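Local coordinates for thiosulfate reductase (Thermus thermophilus, PDB 2VPZ), which probably works as a molybdenum oxidoreductase acting on sulfur compounds, carrying a [4Fe-4S] cluster and two molybdopterin guanine dinucleotides around a molybdenum atom, at residues A[71-76]-A[501-506]. Residues are numbered along the deposited sequence; the frame is centred on the assembly and turned at random.
Sequences NPKSRG and FIQLRT
Pro72 and Phe501 bring a turn at 71-76, held by a backbone hydrogen bond from Arg75 N to Asn71 O (3.1 Å), against strand 501-503, with their CA atoms 8.1 Å apart, so that side chains alone bridge the gap. The case illustrates how one aromatic ring can serve two neighbours at once. Pro72 and Phe501 meet tip to tip in a CH-pi contact: Pro72 CG stands over one face, 3.6 Å from the ring centroid of Phe501 and 17° off its normal, displaced toward the rim. Phe501 CB points toward the turn, and CG sits between the backbone N and the carbonyl carbon (chi1 59°). Lys73 crosses the ring at about a right angle, its CG lying in the ring plane 3.6 Å from Phe501 CZ. Beyond this aliphatic part, the Lys73 ammonium makes a cation-pi contact with Trp49. An alanine in place of Phe501 would probably open a gap beneath Pro72 and leave Lys73 CG without its aromatic neighbour. Gln503, two residues along the strand, reaches the same turn beside Asn71, their amide planes 38° apart; its NE2 is bonded to Arg50 O, in the cluster-binding loop. The side chain of Lys73 comes about 7 Å from the iron-sulfur cluster, which puts the contact close to the cluster site. Strand 501-503 is the middle one of an antiparallel three-stranded sheet, between 493-495 and 563-565, and Val495, Thr563 and Val565 also pack on Phe501, while the turn lies between strand 62-67 and helix 80-84.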
loop_
_atom_site.group_PDB
_atom_site.type_symbol
_atom_site.label_atom_id
_atom_site.label_comp_id
_atom_site.label_asym_id
_atom_site.label_seq_id
_atom_site.Cartn_x
_atom_site.Cartn_y
_atom_site.Cartn_z
ATOM N N ASN A 71 28.590 23.908 -14.011
ATOM C CA ASN A 71 27.924 25.074 -13.401
ATOM C C ASN A 71 27.402 24.723 -11.976
ATOM O O ASN A 71 26.552 23.855 -11.819
ATOM C CB ASN A 71 26.754 25.592 -14.252
ATOM C CG ASN A 71 26.221 26.937 -13.783
ATOM O OD1 ASN A 71 26.878 27.970 -13.950
ATOM N ND2 ASN A 71 25.049 26.925 -13.138
ATOM N N PRO A 72 27.943 25.392 -10.910
ATOM C CA PRO A 72 27.501 25.141 -9.521
ATOM C C PRO A 72 26.020 25.438 -9.156
ATOM O O PRO A 72 25.550 25.074 -8.075
ATOM C CB PRO A 72 28.461 25.944 -8.641
ATOM C CG PRO A 72 29.647 26.285 -9.547
ATOM C CD PRO A 72 29.093 26.304 -10.962
ATOM N N LYS A 73 25.308 26.131 -10.035
ATOM C CA LYS A 73 23.897 26.477 -9.818
ATOM C C LYS A 73 22.922 25.441 -10.409
ATOM O O LYS A 73 22.128 24.852 -9.688
ATOM C CB LYS A 73 23.587 27.892 -10.351
ATOM C CG LYS A 73 24.177 29.037 -9.526
ATOM C CD LYS A 73 23.506 30.351 -9.859
ATOM C CE LYS A 73 23.835 31.457 -8.855
ATOM N NZ LYS A 73 22.868 31.497 -7.713
ATOM N N SER A 74 22.995 25.187 -11.712
ATOM C CA SER A 74 22.100 24.189 -12.310
ATOM C C SER A 74 22.536 22.715 -12.108
ATOM O O SER A 74 21.697 21.857 -11.803
ATOM C CB SER A 74 21.860 24.469 -13.803
ATOM O OG SER A 74 23.028 24.798 -14.492
ATOM N N ARG A 75 23.840 22.430 -12.221
ATOM C CA ARG A 75 24.394 21.058 -12.147
ATOM C C ARG A 75 23.610 20.032 -12.997
ATOM O O ARG A 75 23.414 18.894 -12.558
ATOM C CB ARG A 75 24.404 20.481 -10.737
ATOM C CG ARG A 75 24.923 21.312 -9.654
ATOM C CD ARG A 75 24.403 20.649 -8.429
ATOM N NE ARG A 75 24.768 21.275 -7.187
ATOM C CZ ARG A 75 24.017 21.219 -6.098
ATOM N NH1 ARG A 75 22.873 20.562 -6.161
ATOM N NH2 ARG A 75 24.394 21.821 -4.986
ATOM N N GLY A 76 23.145 20.428 -14.170
ATOM C CA GLY A 76 22.401 19.539 -15.027
ATOM C C GLY A 76 20.880 19.634 -15.019
ATOM O O GLY A 76 20.218 19.245 -16.002
ATOM N N PHE A 501 32.552 31.648 -8.373
ATOM C CA PHE A 501 32.611 31.445 -9.808
ATOM C C PHE A 501 32.133 32.621 -10.666
ATOM O O PHE A 501 31.486 33.553 -10.173
ATOM C CB PHE A 501 31.944 30.100 -10.230
ATOM C CG PHE A 501 30.464 29.961 -9.839
ATOM C CD1 PHE A 501 29.445 30.220 -10.770
ATOM C CD2 PHE A 501 30.095 29.567 -8.542
ATOM C CE1 PHE A 501 28.071 30.092 -10.424
ATOM C CE2 PHE A 501 28.731 29.431 -8.168
ATOM C CZ PHE A 501 27.717 29.696 -9.114
ATOM N N ILE A 502 32.466 32.579 -11.947
ATOM C CA ILE A 502 32.138 33.614 -12.918
ATOM C C ILE A 502 31.370 33.004 -14.109
ATOM O O ILE A 502 31.787 31.978 -14.659
ATOM C CB ILE A 502 33.475 34.306 -13.413
ATOM C CG1 ILE A 502 34.267 34.821 -12.216
ATOM C CG2 ILE A 502 33.164 35.439 -14.422
ATOM C CD1 ILE A 502 35.716 35.283 -12.526
ATOM N N GLN A 503 30.246 33.609 -14.490
ATOM C CA GLN A 503 29.460 33.104 -15.627
ATOM C C GLN A 503 29.391 34.100 -16.790
ATOM O O GLN A 503 29.434 35.308 -16.570
ATOM C CB GLN A 503 28.032 32.734 -15.206
ATOM C CG GLN A 503 27.844 32.195 -13.796
ATOM C CD GLN A 503 26.458 31.600 -13.547
ATOM O OE1 GLN A 503 26.327 30.449 -13.135
ATOM N NE2 GLN A 503 25.418 32.387 -13.811
ATOM N N LEU A 504 29.268 33.583 -18.012
ATOM C CA LEU A 504 29.165 34.386 -19.237
ATOM C C LEU A 504 28.000 33.940 -20.157
ATOM O O LEU A 504 27.844 32.745 -20.427
ATOM C CB LEU A 504 30.481 34.362 -20.069
ATOM C CG LEU A 504 30.735 35.312 -21.271
ATOM C CD1 LEU A 504 30.378 34.662 -22.625
ATOM C CD2 LEU A 504 29.949 36.627 -21.080
ATOM N N ARG A 505 27.178 34.897 -20.598
ATOM C CA ARG A 505 26.084 34.632 -21.527
ATOM C C ARG A 505 26.429 35.270 -22.891
ATOM O O ARG A 505 26.885 36.432 -22.988
ATOM C CB ARG A 505 24.693 35.099 -21.023
ATOM C CG ARG A 505 24.301 36.575 -21.243
ATOM C CD ARG A 505 22.760 36.804 -21.291
ATOM N NE ARG A 505 22.026 36.179 -20.197
ATOM C CZ ARG A 505 21.327 36.809 -19.251
ATOM N NH1 ARG A 505 21.250 38.125 -19.247
ATOM N NH2 ARG A 505 20.708 36.115 -18.290
ATOM N N THR A 506 26.224 34.461 -23.935
ATOM C CA THR A 506 26.491 34.757 -25.336
ATOM C C THR A 506 25.177 34.727 -26.143
ATOM O O THR A 506 24.277 33.943 -25.836
ATOM C CB THR A 506 27.487 33.679 -25.901
ATOM O OG1 THR A 506 28.779 33.838 -25.307
ATOM C CG2 THR A 506 27.578 33.742 -27.426
#